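PDB 2WBM: ribosome maturation protein SDO1 homolog from Methanothermobacter thermautotrophicus, which probably binds RNA and the ribosome and helps the large ribosomal subunit mature. Local coordinates for residues A[185-199]-A[238-251]. Numbering follows the deposited sequence. Where two conformers were deposited one is given.
Sequences VRVAIKIPGEMAGSA and LSELTGGNVETRLI. Unlike the reference sequence in segment 185-199: Met195 (reference Arg).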
loop_
_atom_site.group_PDB
_atom_site.type_symbol
_atom_site.label_atom_id
_atom_site.label_comp_id
_atom_site.label_asym_id
_atom_site.label_seq_id
_atom_site.Cartn_x
_atom_site.Cartn_y
_atom_site.Cartn_z
ATOM N N VAL A 185 -13.549 -1.812 14.147
ATOM C CA VAL A 185 -14.312 -2.267 15.313
ATOM C C VAL A 185 -13.694 -1.677 16.566
ATOM O O VAL A 185 -12.522 -1.286 16.561
ATOM C CB VAL A 185 -14.377 -3.805 15.434
ATOM C CG1 VAL A 185 -14.966 -4.427 14.154
ATOM C CG2 VAL A 185 -13.010 -4.384 15.751
ATOM N N ARG A 186 -14.486 -1.601 17.630
ATOM C CA ARG A 186 -13.981 -1.093 18.911
ATOM C C ARG A 186 -13.950 -2.220 19.921
ATOM O O ARG A 186 -14.930 -2.944 20.078
ATOM C CB ARG A 186 -14.840 0.081 19.407
ATOM C CG ARG A 186 -14.497 1.384 18.667
ATOM C CD ARG A 186 -15.099 2.631 19.309
ATOM N NE ARG A 186 -14.859 3.804 18.461
ATOM C CZ ARG A 186 -15.035 5.074 18.833
ATOM N NH1 ARG A 186 -15.454 5.369 20.059
ATOM N NH2 ARG A 186 -14.788 6.058 17.971
ATOM N N VAL A 187 -12.802 -2.376 20.575
ATOM C CA VAL A 187 -12.589 -3.446 21.521
ATOM C C VAL A 187 -12.286 -2.813 22.867
ATOM O O VAL A 187 -11.446 -1.919 22.955
ATOM C CB VAL A 187 -11.369 -4.294 21.092
ATOM C CG1 VAL A 187 -11.114 -5.414 22.096
ATOM C CG2 VAL A 187 -11.575 -4.854 19.643
ATOM N N ALA A 188 -12.968 -3.270 23.907
ATOM C CA ALA A 188 -12.659 -2.819 25.258
ATOM C C ALA A 188 -11.720 -3.850 25.855
ATOM O O ALA A 188 -11.993 -5.069 25.818
ATOM C CB ALA A 188 -13.930 -2.707 26.097
ATOM N N ILE A 189 -10.601 -3.378 26.385
ATOM C CA ILE A 189 -9.652 -4.289 27.012
ATOM C C ILE A 189 -9.477 -3.904 28.470
ATOM O O ILE A 189 -9.674 -2.744 28.846
ATOM C CB ILE A 189 -8.276 -4.304 26.272
ATOM C CG1 ILE A 189 -7.481 -3.015 26.547
ATOM C CG2 ILE A 189 -8.473 -4.490 24.758
ATOM C CD1 ILE A 189 -6.057 -3.035 26.004
ATOM N N LYS A 190 -9.142 -4.893 29.285
ATOM C CA LYS A 190 -8.867 -4.692 30.700
ATOM C C LYS A 190 -7.556 -5.401 30.998
ATOM O O LYS A 190 -7.452 -6.618 30.773
ATOM C CB LYS A 190 -10.000 -5.299 31.531
ATOM C CG LYS A 190 -9.878 -5.107 33.034
ATOM C CD LYS A 190 -11.045 -5.787 33.744
ATOM C CE LYS A 190 -11.147 -5.354 35.189
ATOM N NZ LYS A 190 -9.935 -5.712 35.962
ATOM N N ILE A 191 -6.575 -4.665 31.492
ATOM C CA ILE A 191 -5.301 -5.294 31.807
ATOM C C ILE A 191 -4.779 -4.814 33.159
ATOM O O ILE A 191 -5.155 -3.743 33.641
ATOM C CB ILE A 191 -4.250 -5.018 30.707
ATOM C CG1 ILE A 191 -4.022 -3.519 30.557
ATOM C CG2 ILE A 191 -4.654 -5.653 29.357
ATOM C CD1 ILE A 191 -2.640 -3.204 30.085
ATOM N N PRO A 192 -3.887 -5.597 33.774
ATOM C CA PRO A 192 -3.368 -5.165 35.060
ATOM C C PRO A 192 -2.631 -3.838 34.917
ATOM O O PRO A 192 -2.052 -3.567 33.862
ATOM C CB PRO A 192 -2.379 -6.266 35.430
ATOM C CG PRO A 192 -2.677 -7.413 34.503
ATOM C CD PRO A 192 -3.201 -6.794 33.264
ATOM N N GLY A 193 -2.677 -3.018 35.962
ATOM C CA GLY A 193 -2.077 -1.678 35.938
ATOM C C GLY A 193 -0.597 -1.649 35.595
ATOM O O GLY A 193 -0.129 -0.712 34.938
ATOM N N GLU A 194 0.128 -2.679 36.024
ATOM C CA GLU A 194 1.572 -2.833 35.772
ATOM C C GLU A 194 1.911 -2.881 34.281
ATOM O O GLU A 194 3.028 -2.546 33.876
ATOM C CB GLU A 194 2.090 -4.127 36.407
ATOM C CG GLU A 194 2.029 -4.182 37.938
ATOM C CD GLU A 194 0.692 -4.687 38.487
ATOM O OE1 GLU A 194 -0.326 -4.682 37.755
ATOM O OE2 GLU A 194 0.667 -5.083 39.673
ATOM N N MET A 195 0.942 -3.319 33.483
ATOM C CA MET A 195 1.138 -3.557 32.055
ATOM C C MET A 195 0.613 -2.427 31.170
ATOM O O MET A 195 0.691 -2.509 29.936
ATOM C CB MET A 195 0.479 -4.892 31.655
ATOM C CG MET A 195 1.144 -6.131 32.303
ATOM S SD MET A 195 2.930 -6.199 32.089
ATOM C CE MET A 195 3.083 -6.436 30.322
ATOM N N ALA A 196 0.074 -1.376 31.778
ATOM C CA ALA A 196 -0.580 -0.342 30.986
ATOM C C ALA A 196 0.401 0.392 30.065
ATOM O O ALA A 196 0.119 0.566 28.871
ATOM C CB ALA A 196 -1.346 0.644 31.859
ATOM N N GLY A 197 1.532 0.813 30.626
ATOM C CA GLY A 197 2.606 1.442 29.845
ATOM C C GLY A 197 3.012 0.580 28.659
ATOM O O GLY A 197 3.050 1.051 27.520
ATOM N N SER A 198 3.293 -0.694 28.929
ATOM C CA SER A 198 3.660 -1.663 27.889
ATOM C C SER A 198 2.572 -1.916 26.851
ATOM O O SER A 198 2.875 -2.066 25.666
ATOM C CB SER A 198 4.059 -3.001 28.521
ATOM O OG SER A 198 5.261 -2.873 29.247
ATOM N N ALA A 199 1.314 -1.971 27.294
ATOM C CA ALA A 199 0.177 -2.194 26.398
ATOM C C ALA A 199 -0.032 -1.029 25.427
ATOM O O ALA A 199 -0.417 -1.230 24.279
ATOM C CB ALA A 199 -1.097 -2.449 27.193
ATOM N N LEU A 238 -1.904 -9.138 22.839
ATOM C CA LEU A 238 -2.202 -8.679 24.194
ATOM C C LEU A 238 -2.067 -9.827 25.194
ATOM O O LEU A 238 -1.498 -9.660 26.281
ATOM C CB LEU A 238 -3.605 -8.067 24.267
ATOM C CG LEU A 238 -3.830 -6.698 23.625
ATOM C CD1 LEU A 238 -5.329 -6.383 23.616
ATOM C CD2 LEU A 238 -3.027 -5.620 24.343
ATOM N N SER A 239 -2.584 -10.995 24.827
ATOM C CA SER A 239 -2.482 -12.153 25.698
ATOM C C SER A 239 -1.016 -12.544 25.903
ATOM O O SER A 239 -0.616 -12.870 27.014
ATOM C CB SER A 239 -3.301 -13.323 25.158
ATOM O OG SER A 239 -3.137 -14.464 25.985
ATOM N N GLU A 240 -0.216 -12.485 24.839
ATOM C CA GLU A 240 1.211 -12.812 24.943
ATOM C C GLU A 240 1.960 -11.812 25.829
ATOM O O GLU A 240 2.787 -12.201 26.663
ATOM C CB GLU A 240 1.855 -12.924 23.558
ATOM C CG GLU A 240 1.567 -14.253 22.865
ATOM C CD GLU A 240 1.855 -14.248 21.362
ATOM O OE1 GLU A 240 2.454 -13.278 20.850
ATOM O OE2 GLU A 240 1.478 -15.231 20.687
ATOM N N LEU A 241 1.641 -10.536 25.663
ATOM C CA LEU A 241 2.212 -9.471 26.480
ATOM C C LEU A 241 1.948 -9.657 27.974
ATOM O O LEU A 241 2.869 -9.572 28.797
ATOM C CB LEU A 241 1.656 -8.119 26.036
ATOM C CG LEU A 241 2.205 -6.905 26.787
ATOM C CD1 LEU A 241 3.674 -6.623 26.393
ATOM C CD2 LEU A 241 1.315 -5.707 26.557
ATOM N N THR A 242 0.690 -9.927 28.304
ATOM C CA THR A 242 0.203 -9.927 29.679
ATOM C C THR A 242 0.251 -11.328 30.270
ATOM O O THR A 242 -0.212 -11.555 31.388
ATOM C CB THR A 242 -1.257 -9.428 29.751
ATOM O OG1 THR A 242 -2.087 -10.270 28.936
ATOM C CG2 THR A 242 -1.380 -7.963 29.298
ATOM N N GLY A 243 0.804 -12.270 29.508
ATOM C CA GLY A 243 0.869 -13.677 29.926
ATOM C C GLY A 243 -0.510 -14.212 30.274
ATOM O O GLY A 243 -0.663 -14.965 31.234
ATOM N N GLY A 244 -1.517 -13.802 29.502
ATOM C CA GLY A 244 -2.880 -14.284 29.693
ATOM C C GLY A 244 -3.712 -13.418 30.618
ATOM O O GLY A 244 -4.913 -13.657 30.785
ATOM N N ASN A 245 -3.087 -12.411 31.223
ATOM C CA ASN A 245 -3.794 -11.530 32.155
ATOM C C ASN A 245 -4.466 -10.374 31.431
ATOM O O ASN A 245 -4.092 -9.212 31.591
ATOM C CB ASN A 245 -2.853 -11.034 33.251
ATOM C CG ASN A 245 -2.405 -12.143 34.165
ATOM O OD1 ASN A 245 -3.083 -12.471 35.135
ATOM N ND2 ASN A 245 -1.257 -12.735 33.861
ATOM N N VAL A 246 -5.458 -10.709 30.613
ATOM C CA VAL A 246 -6.171 -9.717 29.807
ATOM C C VAL A 246 -7.612 -10.170 29.615
ATOM O O VAL A 246 -7.904 -11.373 29.557
ATOM C CB VAL A 246 -5.478 -9.463 28.426
ATOM C CG1 VAL A 246 -5.354 -10.755 27.600
ATOM C CG2 VAL A 246 -6.213 -8.382 27.625
ATOM N N GLU A 247 -8.503 -9.195 29.528
ATOM C CA GLU A 247 -9.897 -9.446 29.243
ATOM C C GLU A 247 -10.256 -8.531 28.077
ATOM O O GLU A 247 -9.897 -7.353 28.077
ATOM C CB GLU A 247 -10.701 -9.105 30.494
ATOM C CG GLU A 247 -12.196 -9.233 30.381
ATOM C CD GLU A 247 -12.892 -8.816 31.676
ATOM O OE1 GLU A 247 -12.385 -9.175 32.766
ATOM O OE2 GLU A 247 -13.936 -8.127 31.605
ATOM N N THR A 248 -10.907 -9.074 27.054
ATOM C CA THR A 248 -11.309 -8.254 25.907
ATOM C C THR A 248 -12.759 -8.527 25.529
ATOM O O THR A 248 -13.276 -9.619 25.774
ATOM C CB THR A 248 -10.418 -8.480 24.648
ATOM O OG1 THR A 248 -10.659 -9.789 24.113
ATOM C CG2 THR A 248 -8.930 -8.295 24.954
ATOM N N ARG A 249 -13.415 -7.531 24.940
ATOM C CA ARG A 249 -14.747 -7.733 24.384
ATOM C C ARG A 249 -14.991 -6.712 23.305
ATOM O O ARG A 249 -14.411 -5.626 23.341
ATOM C CB ARG A 249 -15.838 -7.644 25.464
ATOM C CG ARG A 249 -16.026 -6.258 26.062
ATOM C CD ARG A 249 -17.283 -6.192 26.930
ATOM N NE ARG A 249 -17.490 -4.825 27.396
ATOM C CZ ARG A 249 -16.980 -4.334 28.519
ATOM N NH1 ARG A 249 -16.257 -5.109 29.329
ATOM N NH2 ARG A 249 -17.216 -3.066 28.851
ATOM N N LEU A 250 -15.838 -7.063 22.344
ATOM C CA LEU A 250 -16.266 -6.121 21.318
ATOM C C LEU A 250 -17.303 -5.187 21.892
ATOM O O LEU A 250 -18.198 -5.622 22.608
ATOM C CB LEU A 250 -16.879 -6.854 20.120
ATOM C CG LEU A 250 -15.932 -7.544 19.145
ATOM C CD1 LEU A 250 -16.748 -8.248 18.052
ATOM C CD2 LEU A 250 -14.949 -6.554 18.532
ATOM N N ILE A 251 -17.211 -3.908 21.556
ATOM C CA ILE A 251 -18.044 -2.930 22.229
ATOM C C ILE A 251 -19.514 -3.002 21.851
ATOM O O ILE A 251 -19.872 -2.967 20.668
ATOM C CB ILE A 251 -17.461 -1.501 22.156
ATOM C CG1 ILE A 251 -16.421 -1.363 23.270
ATOM C CG2 ILE A 251 -18.566 -0.436 22.224
ATOM C CD1 ILE A 251 -16.306 0.002 23.862
HETATM O O HOH W 1 -12.695 -5.873 28.557
#
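Ala188 and Arg249 pair through both backbone N-H groups, Ala188 N to Arg249 O at 2.8 Å and Arg249 N to Ala188 O; Lys190 and Glu247 repeat this pair of hydrogen bonds, and Ile251 N adds one to Arg186 O. Strands 185-191 and 247-250 thus run antiparallel, at 156°. A small residue suits position 188, since its CB lies over the centre of one face of the Arg249 guanidinium, 4.2 Å above the plane. Farther along the sheet face that carries Ala188 and Arg249, Lys190 and Glu247 lie CB to CB; the ammonium goes on to Ser219, and Lys190 CD, not NZ, meets Glu247 OE1 at 3.8 Å.

Branched and apolar residues, among them Val187, Ile189, Thr248 and Leu250, occupy the opposite sheet face, turned to the helices. Beta-branching gives Ile189 a CG2, anti to its carbonyl carbon, that touches both Thr248 CG2 and, at 3.8 Å, Leu238 CD1 of helix 231-241. Ile191 CG2 likewise reaches Val246 CG2, 3.6 Å away, and Thr242 CG2. Between the helices, Leu241 lays CD2 on Ala199 CA at 3.7 Å, while the methyl of Met195, whose chain folds back at chi2 and chi3, meets its CG. An alanine in place of Leu241 would probably open a gap beside Ala199 and take away the side-chain support of the Met195 methyl.

Behind these, Thr242 OG1 and Thr242 N grip Leu238 O from opposite faces of its plane, orienting the CG2 that Ile191 uses. Gly243, whose positive phi glycine readily accommodates, ends the helix in a Schellman motif, and a type I' turn from Thr242 to Asn245 starts the return; Asn245 ND2 bonds Thr242 O at 2.9 Å, nearly straight. With strand 220-227 on the other edge of 185-191, this makes an antiparallel sheet backed by two helices, the ferredoxin-like alpha/beta sandwich of the SBDS C-terminal domain.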